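Local coordinates for putative Outer membrane protein (Helicobacter pylori, PDB 6GW5) that is the extracellular adhesin domain of the outer membrane protein SabA and probably binds Lewis-type glycans on host cells, at residues A187-N192 and D206-P211. Sequence-based numbering, arbitrary orientation.
Sequences AMMWKN and DSTDYP. Unlike the reference sequence in segment 206-211: D209 (reference Gly).
OG1 of T208 has two partners, a water and the carbonyl O of N111 in helix 106-111; the water, 2.7 Å from OG1, links it to the backbone N of K191 and the carbonyl O of D206. A threonine suits this place because its other branch is a methyl: with CG2 anti to the backbone N (chi1 -64° for OG1), it packs against CG of M189, 3.9 Å away, with M188 O also beside it. The side chains of T208 and M189 run side by side on one face of the strand pair, where M189 packs on helix 106-111.

Where segment 187-192 turns from its strand into the 3-10 turn 190-192, W190 N donates to S207 O at 2.9 Å, nearly in line with the carbonyl. S207 O also sits at the edge of the indole, near its plane. Further along, M188 and D209 form the antiparallel hydrogen-bonded pair of a two-stranded ribbon, whose strands are joined by a long loop without helix or strand, set far from the centre of this largely helical adhesin domain. M188 N reaches D209 O at 3.0 Å, whereas the return bond from D209 N is more bent (139°). Beside it, T208 CA approaches M188 O at 3.1 Å in a CA-H...O contact.

On the other face, the unbranched thioether of M188, bent at chi3 (-65°), brings CE over the rim of one indole face of W190. The same chain packs on F75 and Y79 of helix 60-79, while Y214 and Y292 meet the indole. At the far end, the small A187 lets the ring of Y210 come close, CB to CD1 3.8 Å. D209, where the reference sequence has glycine, accepts a bond at OD1 from Y210 N.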
ATOM      1  N   ALA A 187      32.098   5.893  -9.053  1.00 46.97           N
ATOM      2  CA  ALA A 187      31.189   5.748 -10.178  1.00 48.52           C
ATOM      3  C   ALA A 187      31.196   4.342 -10.761  1.00 50.87           C
ATOM      4  O   ALA A 187      32.197   3.620 -10.691  1.00 56.99           O
ATOM      5  CB  ALA A 187      31.490   6.782 -11.260  1.00 46.32           C
ATOM      6  N   MET A 188      30.068   3.980 -11.371  1.00 47.24           N
ATOM      7  CA  MET A 188      29.943   2.686 -11.999  1.00 47.28           C
ATOM      8  C   MET A 188      30.008   2.830 -13.511  1.00 46.59           C
ATOM      9  O   MET A 188      29.524   3.793 -14.071  1.00 42.06           O
ATOM     10  CB  MET A 188      28.678   1.963 -11.560  1.00 51.64           C
ATOM     11  CG  MET A 188      27.342   2.662 -11.807  1.00 51.18           C
ATOM     12  SD  MET A 188      25.984   1.788 -10.960  1.00 47.27           S
ATOM     13  CE  MET A 188      25.995   0.236 -11.848  1.00 45.50           C
ATOM     14  N   MET A 189      30.706   1.891 -14.142  1.00 46.76           N
ATOM     15  CA  MET A 189      30.872   1.870 -15.581  1.00 50.19           C
ATOM     16  C   MET A 189      29.908   0.811 -16.056  1.00 45.76           C
ATOM     17  O   MET A 189      30.147  -0.375 -15.866  1.00 46.13           O
ATOM     18  CB  MET A 189      32.322   1.500 -15.969  1.00 48.53           C
ATOM     19  CG  MET A 189      33.403   2.457 -15.449  1.00 49.19           C
ATOM     20  SD  MET A 189      35.104   1.857 -15.630  1.00 46.83           S
ATOM     21  CE  MET A 189      35.267   0.803 -14.226  1.00 45.32           C
ATOM     22  N   TRP A 190      28.803   1.238 -16.651  1.00 46.02           N
ATOM     23  CA  TRP A 190      27.763   0.285 -17.103  1.00 45.40           C
ATOM     24  C   TRP A 190      28.209  -0.546 -18.279  1.00 44.05           C
ATOM     25  O   TRP A 190      27.667  -1.611 -18.505  1.00 45.91           O
ATOM     26  CB  TRP A 190      26.448   0.993 -17.437  1.00 45.43           C
ATOM     27  CG  TRP A 190      25.618   1.325 -16.203  1.00 43.04           C
ATOM     28  CD1 TRP A 190      25.848   2.303 -15.315  1.00 42.86           C
ATOM     29  CD2 TRP A 190      24.434   0.661 -15.767  1.00 42.87           C
ATOM     30  NE1 TRP A 190      24.869   2.307 -14.340  1.00 42.43           N
ATOM     31  CE2 TRP A 190      24.003   1.292 -14.588  1.00 40.18           C
ATOM     32  CE3 TRP A 190      23.686  -0.393 -16.271  1.00 42.02           C
ATOM     33  CZ2 TRP A 190      22.870   0.904 -13.901  1.00 41.53           C
ATOM     34  CZ3 TRP A 190      22.566  -0.781 -15.583  1.00 45.96           C
ATOM     35  CH2 TRP A 190      22.160  -0.126 -14.412  1.00 41.78           C
ATOM     36  N   LYS A 191      29.204  -0.063 -19.017  1.00 43.07           N
ATOM     37  CA  LYS A 191      29.771  -0.815 -20.127  1.00 46.35           C
ATOM     38  C   LYS A 191      30.419  -2.119 -19.647  1.00 39.40           C
ATOM     39  O   LYS A 191      30.497  -3.073 -20.388  1.00 35.88           O
ATOM     40  CB  LYS A 191      30.784   0.055 -20.897  1.00 54.08           C
ATOM     41  CG  LYS A 191      31.321  -0.522 -22.221  1.00 62.39           C
ATOM     42  CD  LYS A 191      30.707   0.092 -23.499  1.00 69.39           C
ATOM     43  CE  LYS A 191      31.770   0.567 -24.527  1.00 79.50           C
ATOM     44  NZ  LYS A 191      32.316  -0.487 -25.421  1.00 85.04           N
ATOM     45  N   ASN A 192      30.874  -2.156 -18.410  1.00 39.13           N
ATOM     46  CA  ASN A 192      31.413  -3.384 -17.850  1.00 41.89           C
ATOM     47  C   ASN A 192      30.358  -4.502 -17.672  1.00 43.97           C
ATOM     48  O   ASN A 192      30.716  -5.678 -17.559  1.00 42.71           O
ATOM     49  CB  ASN A 192      32.101  -3.123 -16.510  1.00 41.31           C
ATOM     50  CG  ASN A 192      33.476  -2.486 -16.658  1.00 42.42           C
ATOM     51  OD1 ASN A 192      33.849  -1.990 -17.729  1.00 41.22           O
ATOM     52  ND2 ASN A 192      34.246  -2.503 -15.573  1.00 40.08           N
ATOM     53  N   ASP A 206      25.495   2.354 -21.354  1.00 44.39           N
ATOM     54  CA  ASP A 206      26.975   2.299 -21.407  1.00 47.99           C
ATOM     55  C   ASP A 206      27.640   3.478 -20.719  1.00 45.87           C
ATOM     56  O   ASP A 206      28.844   3.635 -20.783  1.00 46.42           O
ATOM     57  CB  ASP A 206      27.446   2.120 -22.851  1.00 50.45           C
ATOM     58  CG  ASP A 206      27.035   3.257 -23.740  1.00 55.30           C
ATOM     59  OD1 ASP A 206      26.468   4.250 -23.217  1.00 59.74           O
ATOM     60  OD2 ASP A 206      27.299   3.171 -24.966  1.00 67.58           O
ATOM     61  N   SER A 207      26.839   4.253 -19.987  1.00 48.25           N
ATOM     62  CA  SER A 207      27.300   5.429 -19.283  1.00 44.18           C
ATOM     63  C   SER A 207      28.090   5.060 -18.025  1.00 39.63           C
ATOM     64  O   SER A 207      28.205   3.888 -17.616  1.00 33.25           O
ATOM     65  CB  SER A 207      26.094   6.326 -18.932  1.00 42.19           C
ATOM     66  OG  SER A 207      25.189   5.641 -18.090  1.00 42.64           O
ATOM     67  N   THR A 208      28.635   6.115 -17.435  1.00 42.04           N
ATOM     68  CA  THR A 208      29.465   6.025 -16.254  1.00 40.10           C
ATOM     69  C   THR A 208      29.153   7.182 -15.367  1.00 39.01           C
ATOM     70  O   THR A 208      29.392   8.325 -15.734  1.00 43.87           O
ATOM     71  CB  THR A 208      30.945   6.024 -16.657  1.00 39.56           C
ATOM     72  OG1 THR A 208      31.201   4.830 -17.420  1.00 45.42           O
ATOM     73  CG2 THR A 208      31.850   6.041 -15.440  1.00 38.20           C
ATOM     74  N   ASP A 209      28.580   6.886 -14.205  1.00 39.80           N
ATOM     75  CA  ASP A 209      28.200   7.921 -13.284  1.00 41.96           C
ATOM     76  C   ASP A 209      28.056   7.344 -11.875  1.00 40.80           C
ATOM     77  O   ASP A 209      28.083   6.138 -11.697  1.00 36.56           O
ATOM     78  CB  ASP A 209      26.916   8.602 -13.779  1.00 43.31           C
ATOM     79  CG  ASP A 209      26.828  10.098 -13.394  1.00 45.60           C
ATOM     80  OD1 ASP A 209      27.530  10.574 -12.459  1.00 40.01           O
ATOM     81  OD2 ASP A 209      25.960  10.780 -13.991  1.00 50.29           O
ATOM     82  N   TYR A 210      27.934   8.205 -10.864  1.00 43.56           N
ATOM     83  CA  TYR A 210      27.741   7.698  -9.480  1.00 48.26           C
ATOM     84  C   TYR A 210      26.378   6.962  -9.386  1.00 43.46           C
ATOM     85  O   TYR A 210      25.420   7.369 -10.043  1.00 41.55           O
ATOM     86  CB  TYR A 210      27.905   8.848  -8.439  1.00 49.78           C
ATOM     87  CG  TYR A 210      29.257   9.553  -8.593  1.00 54.63           C
ATOM     88  CD1 TYR A 210      30.442   8.867  -8.300  1.00 58.29           C
ATOM     89  CD2 TYR A 210      29.355  10.862  -9.077  1.00 57.06           C
ATOM     90  CE1 TYR A 210      31.673   9.456  -8.473  1.00 59.97           C
ATOM     91  CE2 TYR A 210      30.589  11.464  -9.260  1.00 61.37           C
ATOM     92  CZ  TYR A 210      31.752  10.748  -8.964  1.00 61.48           C
ATOM     93  OH  TYR A 210      33.008  11.311  -9.116  1.00 64.54           O
ATOM     94  N   PRO A 211      26.283   5.894  -8.586  1.00 43.76           N
ATOM     95  CA  PRO A 211      25.031   5.110  -8.539  1.00 43.51           C
ATOM     96  C   PRO A 211      23.784   5.928  -8.241  1.00 43.19           C
ATOM     97  O   PRO A 211      22.718   5.639  -8.787  1.00 39.17           O
ATOM     98  CB  PRO A 211      25.274   4.115  -7.406  1.00 43.57           C
ATOM     99  CG  PRO A 211      26.755   3.981  -7.327  1.00 43.61           C
ATOM    100  CD  PRO A 211      27.333   5.300  -7.740  1.00 44.84           C
TER
HETATM  101  O   HOH W   1      30.584   2.587 -18.719  1.00 33.99           O